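Local atomic coordinates of EscN (Escherichia coli O127:H6, PDB entry 2OBL), a protein that is a type III secretion protein built round a P-loop alpha/beta domain, to which a helical C-terminal domain is joined. Residues Val128-Thr133 with Ala145-Thr150; Lys286-Tyr291 with Lys319-Phe324; Ile74-Gly79 with Ser85-Met90; Arg136-Arg141 with Arg177-Ala182. The protein carries 1 engineered substitution. All blocks are in the same frame, centred on the assembly; numbering follows the deposited sequence.

Contact 1 of 4, residues Val128-Thr133 with Ala145-Thr150; sequences VLVVTT and AFTATT
Val130 reaches helix 138-156 with one methyl, and that methyl carries the closest part of the contact. With chi1 at 179°, CG1 lies opposite the backbone N, and CG2 beside that N faces the helix. Val130 CG2 sits 4.1 Å from Ala148 CA and 4.2 Å from Ala148 CB. Alanine suits this place because a single methyl lets the helix backbone settle to a CA separation of 6.3 Å between Val130 and Ala148. Thr147 is an equal partner of the same methyl: its CG2 meets Val130 CG2 at 4.2 Å, the side chains at an oblique angle, while its OG1 turns off to bond the carbonyl of Gly18. This is helix-on-sheet packing within a beta-alpha-beta crossover: strand 127-132 leads into helix 138-156 and then into parallel strand 161-167, with strand 99-105 lying between the two. The side of the helix turned from strand 127-132 has no part in the contact yet is still buried, its threonine hydroxyls being bonded. Thr149 OG1 donates to Ala145 O at 2.8 Å, arriving from the opposite face of the carbonyl to Thr149 N. Thr150 OG1 bonds Phe146 O at 3.0 Å from above the carbonyl plane, and Arg206 meets the same hydroxyl.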
loop_
_atom_site.group_PDB
_atom_site.type_symbol
_atom_site.label_atom_id
_atom_site.label_comp_id
_atom_site.label_asym_id
_atom_site.label_seq_id
_atom_site.Cartn_x
_atom_site.Cartn_y
_atom_site.Cartn_z
ATOM N N VAL A 128 -11.820 -9.636 -2.554
ATOM C CA VAL A 128 -13.018 -8.942 -3.011
ATOM C C VAL A 128 -12.551 -7.749 -3.836
ATOM O O VAL A 128 -11.731 -6.947 -3.380
ATOM C CB VAL A 128 -13.896 -8.460 -1.835
ATOM C CG1 VAL A 128 -15.188 -7.852 -2.375
ATOM C CG2 VAL A 128 -14.212 -9.615 -0.895
ATOM N N LEU A 129 -13.042 -7.648 -5.066
ATOM C CA LEU A 129 -12.540 -6.654 -6.010
ATOM C C LEU A 129 -13.581 -5.565 -6.234
ATOM O O LEU A 129 -14.520 -5.757 -7.008
ATOM C CB LEU A 129 -12.212 -7.337 -7.340
ATOM C CG LEU A 129 -11.266 -8.536 -7.233
ATOM C CD1 LEU A 129 -11.247 -9.326 -8.538
ATOM C CD2 LEU A 129 -9.877 -8.064 -6.888
ATOM N N VAL A 130 -13.433 -4.439 -5.532
ATOM C CA VAL A 130 -14.324 -3.305 -5.716
ATOM C C VAL A 130 -13.742 -2.439 -6.832
ATOM O O VAL A 130 -12.668 -1.855 -6.694
ATOM C CB VAL A 130 -14.472 -2.476 -4.431
ATOM C CG1 VAL A 130 -15.402 -1.271 -4.686
ATOM C CG2 VAL A 130 -14.986 -3.354 -3.284
ATOM N N VAL A 131 -14.432 -2.401 -7.965
ATOM C CA VAL A 131 -13.883 -1.721 -9.132
ATOM C C VAL A 131 -14.822 -0.650 -9.641
ATOM O O VAL A 131 -15.999 -0.917 -9.933
ATOM C CB VAL A 131 -13.608 -2.723 -10.271
ATOM C CG1 VAL A 131 -13.107 -1.991 -11.531
ATOM C CG2 VAL A 131 -12.642 -3.809 -9.804
ATOM N N THR A 132 -14.305 0.575 -9.749
ATOM C CA THR A 132 -15.062 1.676 -10.342
ATOM C C THR A 132 -14.168 2.461 -11.282
ATOM O O THR A 132 -13.310 3.234 -10.833
ATOM C CB THR A 132 -15.663 2.624 -9.274
ATOM O OG1 THR A 132 -14.629 3.103 -8.400
ATOM C CG2 THR A 132 -16.710 1.891 -8.456
ATOM N N THR A 133 -14.365 2.258 -12.577
ATOM C CA THR A 133 -13.520 2.891 -13.572
ATOM C C THR A 133 -13.855 4.361 -13.793
ATOM O O THR A 133 -14.852 4.877 -13.262
ATOM C CB THR A 133 -13.587 2.138 -14.899
ATOM O OG1 THR A 133 -14.953 2.054 -15.296
ATOM C CG2 THR A 133 -13.039 0.733 -14.715
ATOM N N ALA A 145 -14.670 3.658 -1.991
ATOM C CA ALA A 145 -13.753 3.660 -0.873
ATOM C C ALA A 145 -14.455 3.177 0.412
ATOM O O ALA A 145 -13.876 2.445 1.217
ATOM C CB ALA A 145 -13.197 5.053 -0.663
ATOM N N PHE A 146 -15.689 3.617 0.600
ATOM C CA PHE A 146 -16.463 3.243 1.787
ATOM C C PHE A 146 -16.947 1.808 1.670
ATOM O O PHE A 146 -16.906 1.055 2.632
ATOM C CB PHE A 146 -17.633 4.207 1.978
ATOM C CG PHE A 146 -17.206 5.605 2.311
ATOM C CD1 PHE A 146 -17.117 6.014 3.639
ATOM C CD2 PHE A 146 -16.893 6.515 1.302
ATOM C CE1 PHE A 146 -16.709 7.308 3.965
ATOM C CE2 PHE A 146 -16.475 7.804 1.612
ATOM C CZ PHE A 146 -16.385 8.202 2.945
ATOM N N THR A 147 -17.394 1.425 0.481
ATOM C CA THR A 147 -17.809 0.043 0.237
ATOM C C THR A 147 -16.686 -0.941 0.562
ATOM O O THR A 147 -16.881 -1.917 1.298
ATOM C CB THR A 147 -18.228 -0.131 -1.226
ATOM O OG1 THR A 147 -19.463 0.567 -1.440
ATOM C CG2 THR A 147 -18.376 -1.609 -1.587
ATOM N N ALA A 148 -15.501 -0.661 0.038
ATOM C CA ALA A 148 -14.333 -1.485 0.318
ATOM C C ALA A 148 -14.050 -1.558 1.818
ATOM O O ALA A 148 -13.803 -2.626 2.363
ATOM C CB ALA A 148 -13.121 -0.935 -0.433
ATOM N N THR A 149 -14.102 -0.414 2.479
ATOM C CA THR A 149 -13.793 -0.350 3.902
ATOM C C THR A 149 -14.803 -1.181 4.704
ATOM O O THR A 149 -14.437 -1.939 5.606
ATOM C CB THR A 149 -13.692 1.109 4.405
ATOM O OG1 THR A 149 -12.685 1.808 3.654
ATOM C CG2 THR A 149 -13.297 1.148 5.906
ATOM N N THR A 150 -16.067 -1.048 4.345
ATOM C CA THR A 150 -17.154 -1.769 5.014
ATOM C C THR A 150 -17.012 -3.277 4.831
ATOM O O THR A 150 -17.213 -4.048 5.760
ATOM C CB THR A 150 -18.515 -1.277 4.504
ATOM O OG1 THR A 150 -18.663 0.106 4.868
ATOM C CG2 THR A 150 -19.659 -2.082 5.152
#

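Contact 2 of 4, residues Lys286-Tyr291 with Lys319-Phe324; sequences KLIATY and KLIQNF
Ile321 of helix 318-325 pushes its two branches against neighbouring residues of helix 275-290, Leu287 and Ile288, in a helix-to-helix contact of the helical C-terminal domain. The apolar contacts divide neatly. The ethyl arm ends at Leu287: Ile321 CD1 lies 3.6 Å from Leu287 CB, and it also touches Leu287 CD1 at 3.8 Å, the two side chains crossing at about a right angle. The methyl branch serves Ile288: Ile321 CG2 is 3.5 Å from Ile288 CG1 and 4.1 Å from Ile288 CD1, and here the chains meet at a slant. A chi1 of -68° sets CG1 of Ile321 opposite its carbonyl carbon, sending the ethyl arm (CG1, CD1) to Leu287, and CG2 opposite its N, which takes that methyl to Ile288. A beta-branched residue is well suited to this double task. Further apolar cover comes from Ile261 and Ile325 on Ile288, while Leu287 also rests on Lys313 of helix 309-316.

The polar bonds lie to the side of this apolar contact. Phe324 O accepts from Arg60 NE, and Gln322 NE2 bonds Gln326 OE1 one turn on. At the end of helix 275-290, where Tyr291 departs from helical geometry, Thr290 turns its hydroxyl back along the helix. Lys286 O receives both Thr290 N, at 2.9 Å, and Thr290 OG1, at 3.0 Å, from opposite faces of its carbonyl plane.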
loop_
_atom_site.group_PDB
_atom_site.type_symbol
_atom_site.label_atom_id
_atom_site.label_comp_id
_atom_site.label_asym_id
_atom_site.label_seq_id
_atom_site.Cartn_x
_atom_site.Cartn_y
_atom_site.Cartn_z
ATOM N N LYS A 286 22.077 2.726 5.885
ATOM C CA LYS A 286 23.250 3.592 5.851
ATOM C C LYS A 286 24.153 3.194 4.695
ATOM O O LYS A 286 24.690 4.054 3.990
ATOM C CB LYS A 286 23.995 3.542 7.182
ATOM C CG LYS A 286 23.354 4.413 8.261
ATOM C CD LYS A 286 23.632 3.892 9.668
ATOM C CE LYS A 286 22.843 4.678 10.718
ATOM N NZ LYS A 286 23.158 4.254 12.120
ATOM N N LEU A 287 24.294 1.891 4.478
ATOM C CA LEU A 287 25.123 1.407 3.384
ATOM C C LEU A 287 24.556 1.840 2.037
ATOM O O LEU A 287 25.296 2.308 1.170
ATOM C CB LEU A 287 25.304 -0.110 3.448
ATOM C CG LEU A 287 26.195 -0.617 4.593
ATOM C CD1 LEU A 287 26.291 -2.124 4.547
ATOM C CD2 LEU A 287 27.584 0.004 4.543
ATOM N N ILE A 288 23.244 1.686 1.875
ATOM C CA ILE A 288 22.551 2.157 0.673
ATOM C C ILE A 288 22.773 3.651 0.445
ATOM O O ILE A 288 23.037 4.078 -0.680
ATOM C CB ILE A 288 21.038 1.876 0.746
ATOM C CG1 ILE A 288 20.768 0.374 0.642
ATOM C CG2 ILE A 288 20.290 2.626 -0.359
ATOM C CD1 ILE A 288 19.313 -0.018 0.919
ATOM N N ALA A 289 22.668 4.440 1.509
ATOM C CA ALA A 289 22.810 5.893 1.402
ATOM C C ALA A 289 24.239 6.323 1.070
ATOM O O ALA A 289 24.448 7.308 0.362
ATOM C CB ALA A 289 22.342 6.571 2.684
ATOM N N THR A 290 25.220 5.585 1.577
ATOM C CA THR A 290 26.619 5.992 1.438
ATOM C C THR A 290 27.286 5.493 0.155
ATOM O O THR A 290 28.373 5.949 -0.196
ATOM C CB THR A 290 27.470 5.586 2.674
ATOM O OG1 THR A 290 27.469 4.160 2.825
ATOM C CG2 THR A 290 26.918 6.226 3.945
ATOM N N TYR A 291 26.639 4.569 -0.551
ATOM C CA TYR A 291 27.245 3.968 -1.741
ATOM C C TYR A 291 27.513 4.976 -2.858
ATOM O O TYR A 291 26.690 5.850 -3.139
ATOM C CB TYR A 291 26.412 2.804 -2.289
ATOM C CG TYR A 291 26.902 2.326 -3.643
ATOM C CD1 TYR A 291 27.949 1.414 -3.747
ATOM C CD2 TYR A 291 26.338 2.808 -4.820
ATOM C CE1 TYR A 291 28.411 0.985 -4.985
ATOM C CE2 TYR A 291 26.794 2.387 -6.062
ATOM C CZ TYR A 291 27.828 1.475 -6.136
ATOM O OH TYR A 291 28.276 1.056 -7.369
ATOM N N LYS A 319 26.566 -5.400 -4.455
ATOM C CA LYS A 319 25.853 -6.477 -5.151
ATOM C C LYS A 319 24.917 -7.267 -4.238
ATOM O O LYS A 319 23.823 -7.654 -4.649
ATOM C CB LYS A 319 26.828 -7.427 -5.854
ATOM C CG LYS A 319 26.138 -8.491 -6.702
ATOM C CD LYS A 319 27.132 -9.506 -7.251
ATOM C CE LYS A 319 26.417 -10.769 -7.715
ATOM N NZ LYS A 319 27.354 -11.914 -7.924
ATOM N N LEU A 320 25.352 -7.517 -3.006
ATOM C CA LEU A 320 24.510 -8.216 -2.042
ATOM C C LEU A 320 23.280 -7.377 -1.719
ATOM O O LEU A 320 22.146 -7.858 -1.780
ATOM C CB LEU A 320 25.286 -8.507 -0.760
ATOM C CG LEU A 320 26.265 -9.676 -0.843
ATOM C CD1 LEU A 320 26.926 -9.881 0.502
ATOM C CD2 LEU A 320 25.542 -10.934 -1.300
ATOM N N ILE A 321 23.525 -6.117 -1.380
ATOM C CA ILE A 321 22.464 -5.182 -1.021
ATOM C C ILE A 321 21.467 -4.988 -2.169
ATOM O O ILE A 321 20.256 -5.040 -1.965
ATOM C CB ILE A 321 23.050 -3.823 -0.569
ATOM C CG1 ILE A 321 23.794 -3.990 0.764
ATOM C CG2 ILE A 321 21.948 -2.781 -0.438
ATOM C CD1 ILE A 321 24.674 -2.813 1.131
ATOM N N GLN A 322 21.983 -4.787 -3.378
ATOM C CA GLN A 322 21.122 -4.576 -4.535
ATOM C C GLN A 322 20.298 -5.818 -4.892
ATOM O O GLN A 322 19.117 -5.705 -5.205
ATOM C CB GLN A 322 21.931 -4.073 -5.741
ATOM C CG GLN A 322 22.530 -2.687 -5.538
ATOM C CD GLN A 322 21.473 -1.632 -5.251
ATOM O OE1 GLN A 322 21.568 -0.876 -4.281
ATOM N NE2 GLN A 322 20.453 -1.587 -6.089
ATOM N N ASN A 323 20.913 -6.999 -4.830
ATOM C CA ASN A 323 20.178 -8.250 -5.050
ATOM C C ASN A 323 19.102 -8.498 -3.997
ATOM O O ASN A 323 18.122 -9.218 -4.242
ATOM C CB ASN A 323 21.127 -9.450 -5.070
ATOM C CG ASN A 323 21.928 -9.542 -6.344
ATOM O OD1 ASN A 323 21.722 -8.772 -7.284
ATOM N ND2 ASN A 323 22.850 -10.492 -6.387
ATOM N N PHE A 324 19.306 -7.916 -2.820
ATOM C CA PHE A 324 18.355 -8.039 -1.722
ATOM C C PHE A 324 17.132 -7.134 -1.955
ATOM O O PHE A 324 15.983 -7.591 -1.907
ATOM C CB PHE A 324 19.040 -7.693 -0.394
ATOM C CG PHE A 324 18.108 -7.701 0.801
ATOM C CD1 PHE A 324 17.717 -8.896 1.389
ATOM C CD2 PHE A 324 17.632 -6.512 1.335
ATOM C CE1 PHE A 324 16.868 -8.907 2.486
ATOM C CE2 PHE A 324 16.765 -6.517 2.433
ATOM C CZ PHE A 324 16.394 -7.717 3.007
#

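Contact 3 of 4, residues Ile74-Gly79 with Ser85-Met90; sequences IGIFAG and STLLGM
Ile76 meets Leu87 and Leu88 through methyl groups alone, within a strand-loop-helix unit whose loop fits the P-loop (Walker A) pattern, with strand 73-78 leading into it and helix 84-94 leaving it. In the first shell, Ile76 CD1 lies 3.8 Å from Leu88 CD2, and the two side chains run past each other in opposite directions. The same CD1 touches Leu87 CD2 more loosely, at 4.2 Å. Long side chains are needed here because strand and helix stand well apart, with 9.2 Å between Ile76 CA and Leu88 CA. Ile76 spans its share by extension: chi2 of 177° stretches the CG1 arm out straight, which puts CD1 at the leucines.

The next shell is mostly sheet. Ile76 packs on Ile218 and Ile244 of the strands to either side, while Leu88 leans on Thr220, Met165 and Asp167, and Leu87 on the loop residue Val59. An imidazole, probably from the crystallisation liquor, lies about 6 Å from the side chain of Leu88.

Farther out, parallel pairing fixes the strand itself: Ile76 bonds through its backbone to Tyr219, and Gly75 to Gly242 and Ile244. Phe77, on the other face of the strand, forms a cation-pi contact with Arg237. Beside that ring glycine is apt, for with no side chain at Gly75 the ring can lie close, Phe77 CE2 being 4.2 Å from Gly75 CA.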
loop_
_atom_site.group_PDB
_atom_site.type_symbol
_atom_site.label_atom_id
_atom_site.label_comp_id
_atom_site.label_asym_id
_atom_site.label_seq_id
_atom_site.Cartn_x
_atom_site.Cartn_y
_atom_site.Cartn_z
ATOM N N ILE A 74 -0.756 2.375 5.744
ATOM C CA ILE A 74 0.483 2.549 4.982
ATOM C C ILE A 74 0.173 3.246 3.678
ATOM O O ILE A 74 -0.799 2.899 3.018
ATOM C CB ILE A 74 1.071 1.155 4.629
ATOM C CG1 ILE A 74 1.287 0.319 5.897
ATOM C CG2 ILE A 74 2.338 1.285 3.776
ATOM C CD1 ILE A 74 1.072 -1.176 5.678
ATOM N N GLY A 75 0.977 4.233 3.299
ATOM C CA GLY A 75 0.787 4.878 2.002
ATOM C C GLY A 75 1.870 4.443 1.028
ATOM O O GLY A 75 3.024 4.262 1.419
ATOM N N ILE A 76 1.512 4.272 -0.240
ATOM C CA ILE A 76 2.519 4.088 -1.281
ATOM C C ILE A 76 2.360 5.271 -2.236
ATOM O O ILE A 76 1.288 5.463 -2.807
ATOM C CB ILE A 76 2.326 2.770 -2.061
ATOM C CG1 ILE A 76 2.516 1.563 -1.125
ATOM C CG2 ILE A 76 3.296 2.726 -3.271
ATOM C CD1 ILE A 76 2.268 0.195 -1.798
ATOM N N PHE A 77 3.431 6.055 -2.371
ATOM C CA PHE A 77 3.439 7.289 -3.159
ATOM C C PHE A 77 4.207 6.995 -4.453
ATOM O O PHE A 77 5.353 6.560 -4.403
ATOM C CB PHE A 77 4.149 8.407 -2.383
ATOM C CG PHE A 77 3.392 8.884 -1.164
ATOM C CD1 PHE A 77 2.718 10.110 -1.183
ATOM C CD2 PHE A 77 3.332 8.107 -0.012
ATOM C CE1 PHE A 77 1.998 10.544 -0.068
ATOM C CE2 PHE A 77 2.615 8.544 1.106
ATOM C CZ PHE A 77 1.941 9.757 1.068
ATOM N N ALA A 78 3.574 7.217 -5.603
ATOM C CA ALA A 78 4.168 6.838 -6.882
ATOM C C ALA A 78 3.621 7.649 -8.050
ATOM O O ALA A 78 2.422 7.886 -8.150
ATOM C CB ALA A 78 3.963 5.348 -7.140
ATOM N N GLY A 79 4.505 8.054 -8.957
ATOM C CA GLY A 79 4.051 8.652 -10.208
ATOM C C GLY A 79 3.793 7.569 -11.245
ATOM O O GLY A 79 3.715 6.383 -10.907
ATOM N N SER A 85 1.853 -0.748 -10.195
ATOM C CA SER A 85 0.915 -1.872 -10.254
ATOM C C SER A 85 1.627 -3.208 -9.991
ATOM O O SER A 85 1.086 -4.103 -9.321
ATOM C CB SER A 85 0.153 -1.877 -11.578
ATOM O OG SER A 85 -0.797 -0.816 -11.580
ATOM N N THR A 86 2.850 -3.321 -10.492
ATOM C CA THR A 86 3.664 -4.524 -10.271
ATOM C C THR A 86 3.938 -4.751 -8.781
ATOM O O THR A 86 3.821 -5.879 -8.275
ATOM C CB THR A 86 4.996 -4.439 -11.043
ATOM O OG1 THR A 86 4.718 -4.394 -12.448
ATOM C CG2 THR A 86 5.868 -5.671 -10.763
ATOM N N LEU A 87 4.291 -3.677 -8.075
ATOM C CA LEU A 87 4.490 -3.756 -6.636
ATOM C C LEU A 87 3.201 -4.130 -5.913
ATOM O O LEU A 87 3.224 -4.949 -4.989
ATOM C CB LEU A 87 5.045 -2.445 -6.070
ATOM C CG LEU A 87 5.202 -2.419 -4.552
ATOM C CD1 LEU A 87 6.207 -3.470 -4.044
ATOM C CD2 LEU A 87 5.616 -1.015 -4.082
ATOM N N LEU A 88 2.082 -3.532 -6.320
ATOM C CA LEU A 88 0.799 -3.850 -5.698
ATOM C C LEU A 88 0.478 -5.328 -5.934
ATOM O O LEU A 88 -0.002 -6.006 -5.047
ATOM C CB LEU A 88 -0.333 -2.996 -6.268
ATOM C CG LEU A 88 -0.225 -1.488 -6.032
ATOM C CD1 LEU A 88 -1.534 -0.802 -6.340
ATOM C CD2 LEU A 88 0.185 -1.214 -4.595
ATOM N N GLY A 89 0.735 -5.808 -7.139
ATOM C CA GLY A 89 0.545 -7.231 -7.429
ATOM C C GLY A 89 1.394 -8.120 -6.533
ATOM O O GLY A 89 0.917 -9.126 -6.003
ATOM N N MET A 90 2.663 -7.763 -6.371
ATOM C CA MET A 90 3.571 -8.567 -5.548
ATOM C C MET A 90 3.049 -8.654 -4.129
ATOM O O MET A 90 3.107 -9.704 -3.481
ATOM C CB MET A 90 4.953 -7.932 -5.524
ATOM C CG MET A 90 5.721 -8.126 -6.800
ATOM S SD MET A 90 7.317 -7.304 -6.687
ATOM C CE MET A 90 7.996 -8.052 -5.214
#

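Contact 4 of 4, residues Arg136-Arg141 with Arg177-Ala182; sequences RPALER and RDVGLA. With ACT (acetate ion), chain C.
At the start of helix 138-156, Ala138 and Leu139 pack against Asp178 and Val179 near the end of helix 169-182. Val179 CG2 sits 3.7 Å from Leu139 N, over the first turn, and 4.0 Å from Ala138 CB, which also meets Asp178 CB. The small alanine lets this methyl come down on the backbone, while Val179 CG1 slants across Leu139 CD1 toward the surface. Helix 138-156 opens behind Pro137 at the N-cap, where its missing N-H costs the helix no bond, and this corner is a surface helix-helix junction of the alpha/beta domain. Above the apolar patch the link is polar and indirect: two waters join Arg141 to Asp178, one accepting from Arg141 NH1 and the other from Arg141 NH2, and both donate to Asp178 OD2. Arg141 is held at its edge, in plane, by a nearly straight bond (168°) from NE to Arg136 O at 2.9 Å. On the far side Arg177, bent at chi3 (64°), forms a salt bridge from NE to Asp178 OD1 at 3.0 Å, above the carboxylate plane. The edge formed by NH1 and NH2 grips an acetate, probably from the crystallisation liquor, through NH1 to O at 2.6 Å and NH2 to OXT at 2.8 Å.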
loop_
_atom_site.group_PDB
_atom_site.type_symbol
_atom_site.label_atom_id
_atom_site.label_comp_id
_atom_site.label_asym_id
_atom_site.label_seq_id
_atom_site.Cartn_x
_atom_site.Cartn_y
_atom_site.Cartn_z
ATOM N N ARG A 136 -17.396 5.794 -14.671
ATOM C CA ARG A 136 -18.494 5.739 -13.723
ATOM C C ARG A 136 -18.718 7.116 -13.098
ATOM O O ARG A 136 -17.796 7.937 -13.046
ATOM C CB ARG A 136 -18.211 4.691 -12.641
ATOM C CG ARG A 136 -18.043 3.269 -13.165
ATOM C CD ARG A 136 -19.201 2.862 -14.088
ATOM N NE ARG A 136 -20.509 3.058 -13.459
ATOM C CZ ARG A 136 -21.616 3.393 -14.124
ATOM N NH1 ARG A 136 -21.579 3.588 -15.436
ATOM N NH2 ARG A 136 -22.763 3.548 -13.471
ATOM N N PRO A 137 -19.941 7.378 -12.618
ATOM C CA PRO A 137 -20.217 8.670 -11.985
ATOM C C PRO A 137 -19.346 8.918 -10.756
ATOM O O PRO A 137 -18.924 7.967 -10.089
ATOM C CB PRO A 137 -21.684 8.544 -11.564
ATOM C CG PRO A 137 -22.254 7.524 -12.513
ATOM C CD PRO A 137 -21.148 6.525 -12.664
ATOM N N ALA A 138 -19.106 10.192 -10.452
ATOM C CA ALA A 138 -18.269 10.553 -9.323
ATOM C C ALA A 138 -18.803 9.933 -8.032
ATOM O O ALA A 138 -18.035 9.433 -7.226
ATOM C CB ALA A 138 -18.140 12.067 -9.202
ATOM N N LEU A 139 -20.123 9.946 -7.842
ATOM C CA LEU A 139 -20.717 9.371 -6.629
ATOM C C LEU A 139 -20.326 7.910 -6.426
ATOM O O LEU A 139 -20.025 7.485 -5.307
ATOM C CB LEU A 139 -22.248 9.504 -6.647
ATOM C CG LEU A 139 -22.960 9.188 -5.322
ATOM C CD1 LEU A 139 -22.532 10.148 -4.234
ATOM C CD2 LEU A 139 -24.472 9.230 -5.489
ATOM N N GLU A 140 -20.333 7.139 -7.508
ATOM C CA GLU A 140 -19.935 5.754 -7.430
ATOM C C GLU A 140 -18.445 5.596 -7.108
ATOM O O GLU A 140 -18.075 4.760 -6.303
ATOM C CB GLU A 140 -20.284 5.020 -8.721
ATOM C CG GLU A 140 -20.511 3.551 -8.501
ATOM C CD GLU A 140 -20.609 2.786 -9.787
ATOM O OE1 GLU A 140 -20.970 3.384 -10.812
ATOM O OE2 GLU A 140 -20.318 1.583 -9.765
ATOM N N ARG A 141 -17.592 6.389 -7.751
ATOM C CA ARG A 141 -16.147 6.333 -7.477
ATOM C C ARG A 141 -15.802 6.741 -6.028
ATOM O O ARG A 141 -14.878 6.186 -5.396
ATOM C CB ARG A 141 -15.375 7.179 -8.488
ATOM C CG ARG A 141 -15.357 6.575 -9.908
ATOM C CD ARG A 141 -14.593 7.458 -10.901
ATOM N NE ARG A 141 -15.454 8.486 -11.491
ATOM C CZ ARG A 141 -15.313 9.799 -11.311
ATOM N NH1 ARG A 141 -14.321 10.292 -10.570
ATOM N NH2 ARG A 141 -16.164 10.639 -11.901
ATOM N N ARG A 177 -14.294 15.130 -4.348
ATOM C CA ARG A 177 -14.255 16.565 -4.650
ATOM C C ARG A 177 -15.446 16.934 -5.536
ATOM O O ARG A 177 -16.165 17.890 -5.255
ATOM C CB ARG A 177 -12.939 16.929 -5.366
ATOM C CG ARG A 177 -12.861 18.360 -5.920
ATOM C CD ARG A 177 -11.717 18.442 -6.957
ATOM N NE ARG A 177 -12.009 17.589 -8.108
ATOM C CZ ARG A 177 -11.107 17.144 -8.978
ATOM N NH1 ARG A 177 -9.824 17.491 -8.851
ATOM N NH2 ARG A 177 -11.498 16.362 -9.999
ATOM N N ASP A 178 -15.618 16.183 -6.615
ATOM C CA ASP A 178 -16.623 16.495 -7.598
ATOM C C ASP A 178 -18.014 16.358 -6.989
ATOM O O ASP A 178 -18.877 17.186 -7.248
ATOM C CB ASP A 178 -16.444 15.640 -8.844
ATOM C CG ASP A 178 -15.190 16.017 -9.609
ATOM O OD1 ASP A 178 -14.656 17.111 -9.340
ATOM O OD2 ASP A 178 -14.757 15.239 -10.477
ATOM N N VAL A 179 -18.201 15.353 -6.138
ATOM C CA VAL A 179 -19.472 15.187 -5.391
ATOM C C VAL A 179 -19.721 16.371 -4.466
ATOM O O VAL A 179 -20.818 16.946 -4.453
ATOM C CB VAL A 179 -19.474 13.884 -4.561
ATOM C CG1 VAL A 179 -20.740 13.788 -3.655
ATOM C CG2 VAL A 179 -19.375 12.678 -5.491
ATOM N N GLY A 180 -18.693 16.749 -3.710
ATOM C CA GLY A 180 -18.796 17.862 -2.766
ATOM C C GLY A 180 -19.104 19.188 -3.442
ATOM O O GLY A 180 -19.970 19.940 -2.979
ATOM N N LEU A 181 -18.413 19.477 -4.540
ATOM C CA LEU A 181 -18.606 20.740 -5.271
ATOM C C LEU A 181 -20.003 20.798 -5.861
ATOM O O LEU A 181 -20.628 21.859 -5.903
ATOM C CB LEU A 181 -17.581 20.889 -6.393
ATOM C CG LEU A 181 -16.110 20.992 -5.973
ATOM C CD1 LEU A 181 -15.249 21.051 -7.214
ATOM C CD2 LEU A 181 -15.878 22.194 -5.073
ATOM N N ALA A 182 -20.478 19.642 -6.310
ATOM C CA ALA A 182 -21.827 19.504 -6.829
ATOM C C ALA A 182 -22.890 19.823 -5.765
ATOM O O ALA A 182 -23.968 20.331 -6.088
ATOM C CB ALA A 182 -22.026 18.113 -7.391
HETATM C C ACT C . -8.400 15.855 -11.642
HETATM O O ACT C . -8.152 16.665 -10.722
HETATM O OXT ACT C . -9.613 15.591 -11.867
HETATM C CH3 ACT C . -7.284 15.237 -12.436
HETATM O O HOH W 1 -13.303 12.896 -10.432
HETATM O O HOH W 2 -16.272 13.525 -12.119
#

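Contacts 1 and 4 share helix 138-156 and touch directly: Thr133 O lies 3.5 Å from Arg141 CD, although their centres are about 15 Å apart. Contact 1 is the buried middle of that helix on the sheet, and contact 4 its surface start, the one that holds the acetate. Contact 3 reaches the same sheet about 17 Å from contact 1, centre to centre, and contains residues of the P-loop pattern. Contact 2 belongs to the C-terminal helical part, about 21 Å from the centre of contact 3 and about 45 Å from that of contact 4, across the chain's centre. The calcium ion, bound by Asn229 and Asp234, involves none of these segments.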